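Local coordinates for orotate phosphoribosyltransferase (Aeropyrum pernix, PDB 2YZK), which probably catalyses the transfer of a ribosyl phosphate group from 5-phosphoribose 1-diphosphate to orotate, a magnesium-dependent step that makes orotidine monophosphate in pyrimidine biosynthesis, at residues G53-R58 with G157-S162; W72-A77 with K82-V87. All blocks are in the same frame, centred on the assembly; numbering follows the deposited sequence.

Contact 1. Residues G53-R58 with G157-S162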
ATOM      1  N   GLY A  53       2.640  -6.460  19.554  1.00 15.31           N
ATOM      2  CA  GLY A  53       2.086  -7.230  20.655  1.00 14.94           C
ATOM      3  C   GLY A  53       0.595  -7.505  20.616  1.00 14.36           C
ATOM      4  O   GLY A  53       0.008  -7.710  19.554  1.00 13.18           O
ATOM      5  N   GLN A  54      -0.022  -7.513  21.793  1.00 13.91           N
ATOM      6  CA  GLN A  54      -1.447  -7.788  21.897  1.00 14.73           C
ATOM      7  C   GLN A  54      -2.340  -6.689  21.331  1.00 14.27           C
ATOM      8  O   GLN A  54      -3.448  -6.971  20.880  1.00 13.93           O
ATOM      9  CB  GLN A  54      -1.816  -8.073  23.354  1.00 15.36           C
ATOM     10  CG  GLN A  54      -1.120  -9.306  23.905  1.00 14.96           C
ATOM     11  CD  GLN A  54      -1.302 -10.516  23.014  1.00 16.20           C
ATOM     12  OE1 GLN A  54      -0.334 -11.051  22.468  1.00 19.55           O
ATOM     13  NE2 GLN A  54      -2.546 -10.954  22.854  1.00 15.15           N
ATOM     14  N   ASP A  55      -1.869  -5.445  21.353  1.00 14.63           N
ATOM     15  CA  ASP A  55      -2.657  -4.338  20.813  1.00 15.85           C
ATOM     16  C   ASP A  55      -2.953  -4.613  19.342  1.00 15.64           C
ATOM     17  O   ASP A  55      -4.084  -4.467  18.884  1.00 15.33           O
ATOM     18  CB  ASP A  55      -1.897  -3.012  20.923  1.00 20.12           C
ATOM     19  CG  ASP A  55      -1.777  -2.517  22.354  1.00 24.06           C
ATOM     20  OD1 ASP A  55      -1.281  -1.387  22.545  1.00 28.42           O
ATOM     21  OD2 ASP A  55      -2.175  -3.247  23.286  1.00 26.54           O
ATOM     22  N   LEU A  56      -1.922  -5.013  18.609  1.00 14.86           N
ATOM     23  CA  LEU A  56      -2.072  -5.314  17.194  1.00 13.52           C
ATOM     24  C   LEU A  56      -2.864  -6.609  17.015  1.00 13.85           C
ATOM     25  O   LEU A  56      -3.790  -6.675  16.202  1.00 12.60           O
ATOM     26  CB  LEU A  56      -0.692  -5.432  16.539  1.00 13.54           C
ATOM     27  CG  LEU A  56      -0.654  -5.821  15.058  1.00 11.31           C
ATOM     28  CD1 LEU A  56      -1.376  -4.766  14.237  1.00 11.71           C
ATOM     29  CD2 LEU A  56       0.794  -5.958  14.603  1.00 11.57           C
ATOM     30  N   ALA A  57      -2.519  -7.626  17.804  1.00 13.96           N
ATOM     31  CA  ALA A  57      -3.175  -8.924  17.721  1.00 14.54           C
ATOM     32  C   ALA A  57      -4.671  -8.903  18.003  1.00 15.99           C
ATOM     33  O   ALA A  57      -5.412  -9.725  17.464  1.00 15.05           O
ATOM     34  CB  ALA A  57      -2.482  -9.916  18.658  1.00 16.88           C
ATOM     35  N   ARG A  58      -5.126  -7.974  18.837  1.00 15.48           N
ATOM     36  CA  ARG A  58      -6.547  -7.909  19.169  1.00 18.19           C
ATOM     37  C   ARG A  58      -7.282  -6.796  18.425  1.00 16.80           C
ATOM     38  O   ARG A  58      -8.500  -6.664  18.545  1.00 16.65           O
ATOM     39  CB  ARG A  58      -6.734  -7.703  20.674  1.00 20.30           C
ATOM     40  CG  ARG A  58      -5.921  -8.634  21.562  1.00 24.89           C
ATOM     41  CD  ARG A  58      -6.294 -10.099  21.397  1.00 29.01           C
ATOM     42  NE  ARG A  58      -5.191 -10.869  20.826  1.00 33.77           N
ATOM     43  CZ  ARG A  58      -4.945 -12.147  21.100  1.00 34.52           C
ATOM     44  NH1 ARG A  58      -5.723 -12.814  21.944  1.00 36.06           N
ATOM     45  NH2 ARG A  58      -3.917 -12.760  20.527  1.00 34.95           N
ATOM     46  N   GLY A 157      -3.063  11.275  23.491  1.00 13.86           N
ATOM     47  CA  GLY A 157      -3.455   9.943  23.920  1.00 13.91           C
ATOM     48  C   GLY A 157      -3.082   8.780  23.019  1.00 12.11           C
ATOM     49  O   GLY A 157      -3.831   7.809  22.906  1.00 11.39           O
ATOM     50  N   VAL A 158      -1.921   8.867  22.386  1.00 12.18           N
ATOM     51  CA  VAL A 158      -1.463   7.794  21.511  1.00 11.65           C
ATOM     52  C   VAL A 158      -0.046   7.365  21.896  1.00 11.90           C
ATOM     53  O   VAL A 158       0.847   8.199  22.061  1.00 12.64           O
ATOM     54  CB  VAL A 158      -1.488   8.238  20.034  1.00 11.35           C
ATOM     55  CG1 VAL A 158      -0.908   7.135  19.150  1.00 11.75           C
ATOM     56  CG2 VAL A 158      -2.923   8.561  19.613  1.00 12.14           C
ATOM     57  N   ARG A 159       0.143   6.059  22.062  1.00 12.17           N
ATOM     58  CA  ARG A 159       1.440   5.502  22.430  1.00 12.86           C
ATOM     59  C   ARG A 159       2.173   5.042  21.178  1.00 13.10           C
ATOM     60  O   ARG A 159       1.693   4.164  20.462  1.00 12.13           O
ATOM     61  CB  ARG A 159       1.257   4.306  23.372  1.00 14.75           C
ATOM     62  CG  ARG A 159       2.569   3.663  23.803  1.00 19.75           C
ATOM     63  CD  ARG A 159       2.363   2.303  24.464  1.00 24.44           C
ATOM     64  NE  ARG A 159       1.676   1.381  23.565  1.00 29.02           N
ATOM     65  CZ  ARG A 159       1.822   0.058  23.584  1.00 31.10           C
ATOM     66  NH1 ARG A 159       2.637  -0.510  24.463  1.00 32.44           N
ATOM     67  NH2 ARG A 159       1.150  -0.695  22.722  1.00 31.34           N
ATOM     68  N   LEU A 160       3.330   5.641  20.912  1.00 11.83           N
ATOM     69  CA  LEU A 160       4.124   5.270  19.749  1.00 10.76           C
ATOM     70  C   LEU A 160       5.053   4.126  20.128  1.00 12.24           C
ATOM     71  O   LEU A 160       5.727   4.181  21.157  1.00 10.40           O
ATOM     72  CB  LEU A 160       4.968   6.458  19.268  1.00 10.29           C
ATOM     73  CG  LEU A 160       5.950   6.183  18.117  1.00 10.09           C
ATOM     74  CD1 LEU A 160       5.174   5.925  16.832  1.00  9.76           C
ATOM     75  CD2 LEU A 160       6.886   7.373  17.932  1.00  9.31           C
ATOM     76  N   VAL A 161       5.070   3.083  19.306  1.00 11.74           N
ATOM     77  CA  VAL A 161       5.948   1.940  19.525  1.00 12.90           C
ATOM     78  C   VAL A 161       6.741   1.740  18.234  1.00 12.55           C
ATOM     79  O   VAL A 161       6.190   1.854  17.138  1.00 11.37           O
ATOM     80  CB  VAL A 161       5.148   0.657  19.837  1.00 15.92           C
ATOM     81  CG1 VAL A 161       6.104  -0.507  20.032  1.00 18.75           C
ATOM     82  CG2 VAL A 161       4.299   0.863  21.092  1.00 18.42           C
ATOM     83  N   SER A 162       8.033   1.452  18.357  1.00 12.37           N
ATOM     84  CA  SER A 162       8.865   1.262  17.176  1.00 11.41           C
ATOM     85  C   SER A 162       9.738   0.024  17.282  1.00 10.44           C
ATOM     86  O   SER A 162      10.098  -0.397  18.380  1.00 10.24           O
ATOM     87  CB  SER A 162       9.763   2.485  16.969  1.00 13.44           C
ATOM     88  OG  SER A 162      10.647   2.656  18.066  1.00 11.87           O
TER
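Charge pairing carries this contact: D55 on the helical segment 53-58 and R159 at the start of strand 159-162 form a salt bridge, with 2.5 Å between D55 OD1 and R159 NH2. The two side chains reach towards each other from opposite directions. The grip is single-pronged: R159 NE stays 4.2 Å from D55 OD1, so NH2 alone makes the bridge. The carboxylate and guanidinium planes stand 52° apart, so the groups meet askew rather than as a flat, two-pronged pair. R159 leaves the strand with CG opposite the backbone N and then bends at chi3 (59°), a turn that carries NH2 across to the helix.

Apolar packing steadies the guanidinium on one face, where V161 CG2 sits 3.6 Å above the plane and over its centre.

Hydrogen bonding adds a third party. T138 OG1, on the neighbouring strand 135-141, bonds to D55 OD1 and weakly to R159 NH2, linking both members of the ion pair. Backbone bonds from R159 to G137 and A139 hold the arginine's own strand in place.

Just before the strand, G157, with phi 65°, is the C-prime residue of the Schellman motif that ends helix 149-154, with V158 N bonded to L153 O.

Only 66 Å² is buried between the segments, in keeping with a contact of one ion pair at the surface. It ties the C-terminal part of helix 38-58 to strand 159-162, outermost in the parallel sheet within this chain, in the alpha/beta, Rossmann-like fold of type I phosphoribosyltransferases.

Contact 2. Residues W72-A77 with K82-V87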
ATOM      1  N   TRP A  72       3.131  -2.087   4.410  1.00  8.05           N
ATOM      2  CA  TRP A  72       3.331  -2.731   5.698  1.00  8.42           C
ATOM      3  C   TRP A  72       2.009  -3.072   6.371  1.00  8.26           C
ATOM      4  O   TRP A  72       1.838  -4.180   6.881  1.00  8.05           O
ATOM      5  CB  TRP A  72       4.168  -1.833   6.607  1.00  9.06           C
ATOM      6  CG  TRP A  72       5.501  -1.541   6.020  1.00  9.30           C
ATOM      7  CD1 TRP A  72       5.912  -0.363   5.471  1.00  8.74           C
ATOM      8  CD2 TRP A  72       6.583  -2.465   5.848  1.00  9.66           C
ATOM      9  NE1 TRP A  72       7.183  -0.492   4.964  1.00  8.98           N
ATOM     10  CE2 TRP A  72       7.618  -1.774   5.179  1.00 10.69           C
ATOM     11  CE3 TRP A  72       6.776  -3.810   6.191  1.00 11.90           C
ATOM     12  CZ2 TRP A  72       8.834  -2.381   4.844  1.00  9.81           C
ATOM     13  CZ3 TRP A  72       7.990  -4.420   5.857  1.00 10.44           C
ATOM     14  CH2 TRP A  72       9.001  -3.699   5.189  1.00  9.78           C
ATOM     15  N   ALA A  73       1.077  -2.124   6.363  1.00  9.05           N
ATOM     16  CA  ALA A  73      -0.231  -2.339   6.970  1.00  8.10           C
ATOM     17  C   ALA A  73      -0.972  -3.455   6.243  1.00  9.37           C
ATOM     18  O   ALA A  73      -1.584  -4.320   6.872  1.00  9.62           O
ATOM     19  CB  ALA A  73      -1.054  -1.056   6.923  1.00  9.23           C
ATOM     20  N   ALA A  74      -0.914  -3.435   4.914  1.00  8.88           N
ATOM     21  CA  ALA A  74      -1.595  -4.454   4.119  1.00 11.71           C
ATOM     22  C   ALA A  74      -1.029  -5.844   4.396  1.00 12.37           C
ATOM     23  O   ALA A  74      -1.780  -6.806   4.529  1.00 10.89           O
ATOM     24  CB  ALA A  74      -1.480  -4.126   2.627  1.00  8.94           C
HETATM   25  N   MSE A  75       0.294  -5.947   4.482  1.00 17.43           N
HETATM   26  CA  MSE A  75       0.927  -7.230   4.743  1.00 12.23           C
HETATM   27  C   MSE A  75       0.616  -7.732   6.150  1.00 11.36           C
HETATM   28  O   MSE A  75       0.421  -8.924   6.347  1.00  9.04           O
HETATM   29  CB  MSE A  75       2.437  -7.128   4.505  1.00 13.93           C
HETATM   30  CG  MSE A  75       2.769  -6.782   3.056  1.00 17.77           C
HETATM   31 SE   MSE A  75       4.520  -6.457   2.753  1.00 28.96          SE
HETATM   32  CE  MSE A  75       5.114  -8.149   2.788  1.00 24.97           C
ATOM     33  N   LEU A  76       0.569  -6.822   7.120  1.00  8.94           N
ATOM     34  CA  LEU A  76       0.237  -7.194   8.494  1.00  8.21           C
ATOM     35  C   LEU A  76      -1.213  -7.659   8.585  1.00  8.14           C
ATOM     36  O   LEU A  76      -1.525  -8.630   9.278  1.00  8.75           O
ATOM     37  CB  LEU A  76       0.444  -6.012   9.444  1.00  6.40           C
ATOM     38  CG  LEU A  76       1.890  -5.617   9.733  1.00  6.63           C
ATOM     39  CD1 LEU A  76       1.911  -4.298  10.504  1.00  9.26           C
ATOM     40  CD2 LEU A  76       2.582  -6.730  10.528  1.00  8.81           C
ATOM     41  N   ALA A  77      -2.102  -6.960   7.888  1.00  7.92           N
ATOM     42  CA  ALA A  77      -3.515  -7.321   7.897  1.00  9.10           C
ATOM     43  C   ALA A  77      -3.712  -8.721   7.319  1.00  9.02           C
ATOM     44  O   ALA A  77      -4.486  -9.513   7.856  1.00  8.82           O
ATOM     45  CB  ALA A  77      -4.327  -6.289   7.105  1.00  9.05           C
ATOM     46  N   LYS A  82      -6.927  -9.903   9.222  1.00 12.03           N
ATOM     47  CA  LYS A  82      -7.718  -8.791   9.734  1.00 11.80           C
ATOM     48  C   LYS A  82      -8.060  -7.765   8.666  1.00 11.78           C
ATOM     49  O   LYS A  82      -7.412  -7.698   7.625  1.00  9.91           O
ATOM     50  CB  LYS A  82      -6.955  -8.070  10.846  1.00 12.35           C
ATOM     51  CG  LYS A  82      -6.851  -8.832  12.143  1.00 15.02           C
ATOM     52  CD  LYS A  82      -5.994  -8.063  13.138  1.00 15.27           C
ATOM     53  CE  LYS A  82      -5.913  -8.775  14.480  1.00 15.96           C
ATOM     54  NZ  LYS A  82      -7.235  -8.869  15.144  1.00 16.35           N
ATOM     55  N   PRO A  83      -9.102  -6.957   8.918  1.00 11.65           N
ATOM     56  CA  PRO A  83      -9.549  -5.909   8.001  1.00 11.10           C
ATOM     57  C   PRO A  83      -8.435  -4.873   7.851  1.00 11.91           C
ATOM     58  O   PRO A  83      -7.647  -4.656   8.775  1.00 10.86           O
ATOM     59  CB  PRO A  83     -10.758  -5.313   8.718  1.00 12.19           C
ATOM     60  CG  PRO A  83     -11.293  -6.453   9.500  1.00 12.78           C
ATOM     61  CD  PRO A  83     -10.053  -7.120  10.034  1.00 11.30           C
ATOM     62  N   LEU A  84      -8.367  -4.244   6.681  1.00 10.06           N
ATOM     63  CA  LEU A  84      -7.371  -3.216   6.433  1.00  9.68           C
ATOM     64  C   LEU A  84      -8.070  -1.906   6.112  1.00  9.46           C
ATOM     65  O   LEU A  84      -9.159  -1.884   5.539  1.00  9.87           O
ATOM     66  CB  LEU A  84      -6.465  -3.595   5.250  1.00  8.97           C
ATOM     67  CG  LEU A  84      -5.555  -2.469   4.743  1.00  9.30           C
ATOM     68  CD1 LEU A  84      -4.452  -2.179   5.773  1.00  9.03           C
ATOM     69  CD2 LEU A  84      -4.942  -2.868   3.398  1.00  9.18           C
ATOM     70  N   GLY A  85      -7.436  -0.813   6.506  1.00  9.57           N
ATOM     71  CA  GLY A  85      -7.961   0.503   6.210  1.00  9.79           C
ATOM     72  C   GLY A  85      -6.742   1.391   6.090  1.00  8.98           C
ATOM     73  O   GLY A  85      -5.638   0.982   6.463  1.00  7.74           O
ATOM     74  N   TYR A  86      -6.913   2.589   5.546  1.00  9.10           N
ATOM     75  CA  TYR A  86      -5.789   3.506   5.437  1.00  9.09           C
ATOM     76  C   TYR A  86      -6.239   4.923   5.201  1.00  8.44           C
ATOM     77  O   TYR A  86      -7.345   5.176   4.708  1.00  7.91           O
ATOM     78  CB  TYR A  86      -4.798   3.057   4.348  1.00 11.40           C
ATOM     79  CG  TYR A  86      -5.314   3.029   2.925  1.00 12.25           C
ATOM     80  CD1 TYR A  86      -5.195   4.143   2.096  1.00 13.71           C
ATOM     81  CD2 TYR A  86      -5.843   1.857   2.382  1.00 13.61           C
ATOM     82  CE1 TYR A  86      -5.576   4.085   0.754  1.00 14.81           C
ATOM     83  CE2 TYR A  86      -6.230   1.790   1.046  1.00 15.30           C
ATOM     84  CZ  TYR A  86      -6.090   2.906   0.237  1.00 15.84           C
ATOM     85  OH  TYR A  86      -6.435   2.833  -1.093  1.00 19.57           O
ATOM     86  N   VAL A  87      -5.376   5.851   5.587  1.00  9.51           N
ATOM     87  CA  VAL A  87      -5.659   7.265   5.439  1.00 12.20           C
ATOM     88  C   VAL A  87      -4.535   7.906   4.652  1.00 14.41           C
ATOM     89  O   VAL A  87      -3.361   7.705   4.960  1.00 15.32           O
ATOM     90  CB  VAL A  87      -5.779   7.937   6.822  1.00 12.37           C
ATOM     91  CG1 VAL A  87      -5.971   9.445   6.665  1.00 13.81           C
ATOM     92  CG2 VAL A  87      -6.943   7.336   7.576  1.00 10.98           C
TER
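L84 sends CG away from its own backbone N (chi1 169°), and this torsion spreads its two methyl groups under A73 and A74 on the helical segment 72-77. K82 instead turns CG beside its backbone N, and its long chain leads away from the helix to the hydrogen bond of NZ with S59 O.

The leucine fork is the apolar core of the contact. Its CD1 lies 3.7 Å from A73 C and close to that residue's methyl, while its CD2 lies 3.8 Å from A74 CB. Nearer the chain, L84 CB meets A77 CB at 3.9 Å, so three alanines within about one helical turn receive one branched side chain. Replacing L84 with an alanine would probably leave A73 and A74 without the methyls that fill against them, opening a gap between helix and strand.

The polar link lies where the chain turns back. K82 N donates to A77 O at 2.8 Å, and the N-H...O angle of 167° makes the bond nearly straight. Beside it, A77 CB packs 3.4 Å from K82 O, whose hydrogen-bond partner is Y41 OH of the second subunit. P71 of that subunit also packs on L84, placing the contact against the dimer interface.

The axes of helix segment 72-77 and strand 84-87 approach to 8.5 Å, with their directions 166° apart, almost antiparallel, which is the geometry of a helix returning across a sheet. Strand 84-87 then bonds alongside strand 61-65 through G85 and V62, completing the beta-alpha-beta crossover 61-65, 70-80, 84-87 of the phosphoribosyltransferase fold.

How the contacts relate
The centres of contacts 1 and 2 lie about 14 Å apart, and K82 bridges them. Its NZ, from contact 2, makes a weak hydrogen bond of 3.1 Å to A57 O in the helix end of contact 1, and its CE packs 3.4 Å from L56 O. Both contacts reach the same parallel sheet, at its two outermost strands within the chain, 84-87 and 159-162. In sequence, contact 2 falls wholly between the segments of contact 1. Neither holds a predicted ligand residue, but contact 2 is nearer: the side chains of A73 and D113, predicted to help bind the phosphoribosyl diphosphate shared between the two subunits, are about 8 Å apart, against about 12 Å for R159 and A116.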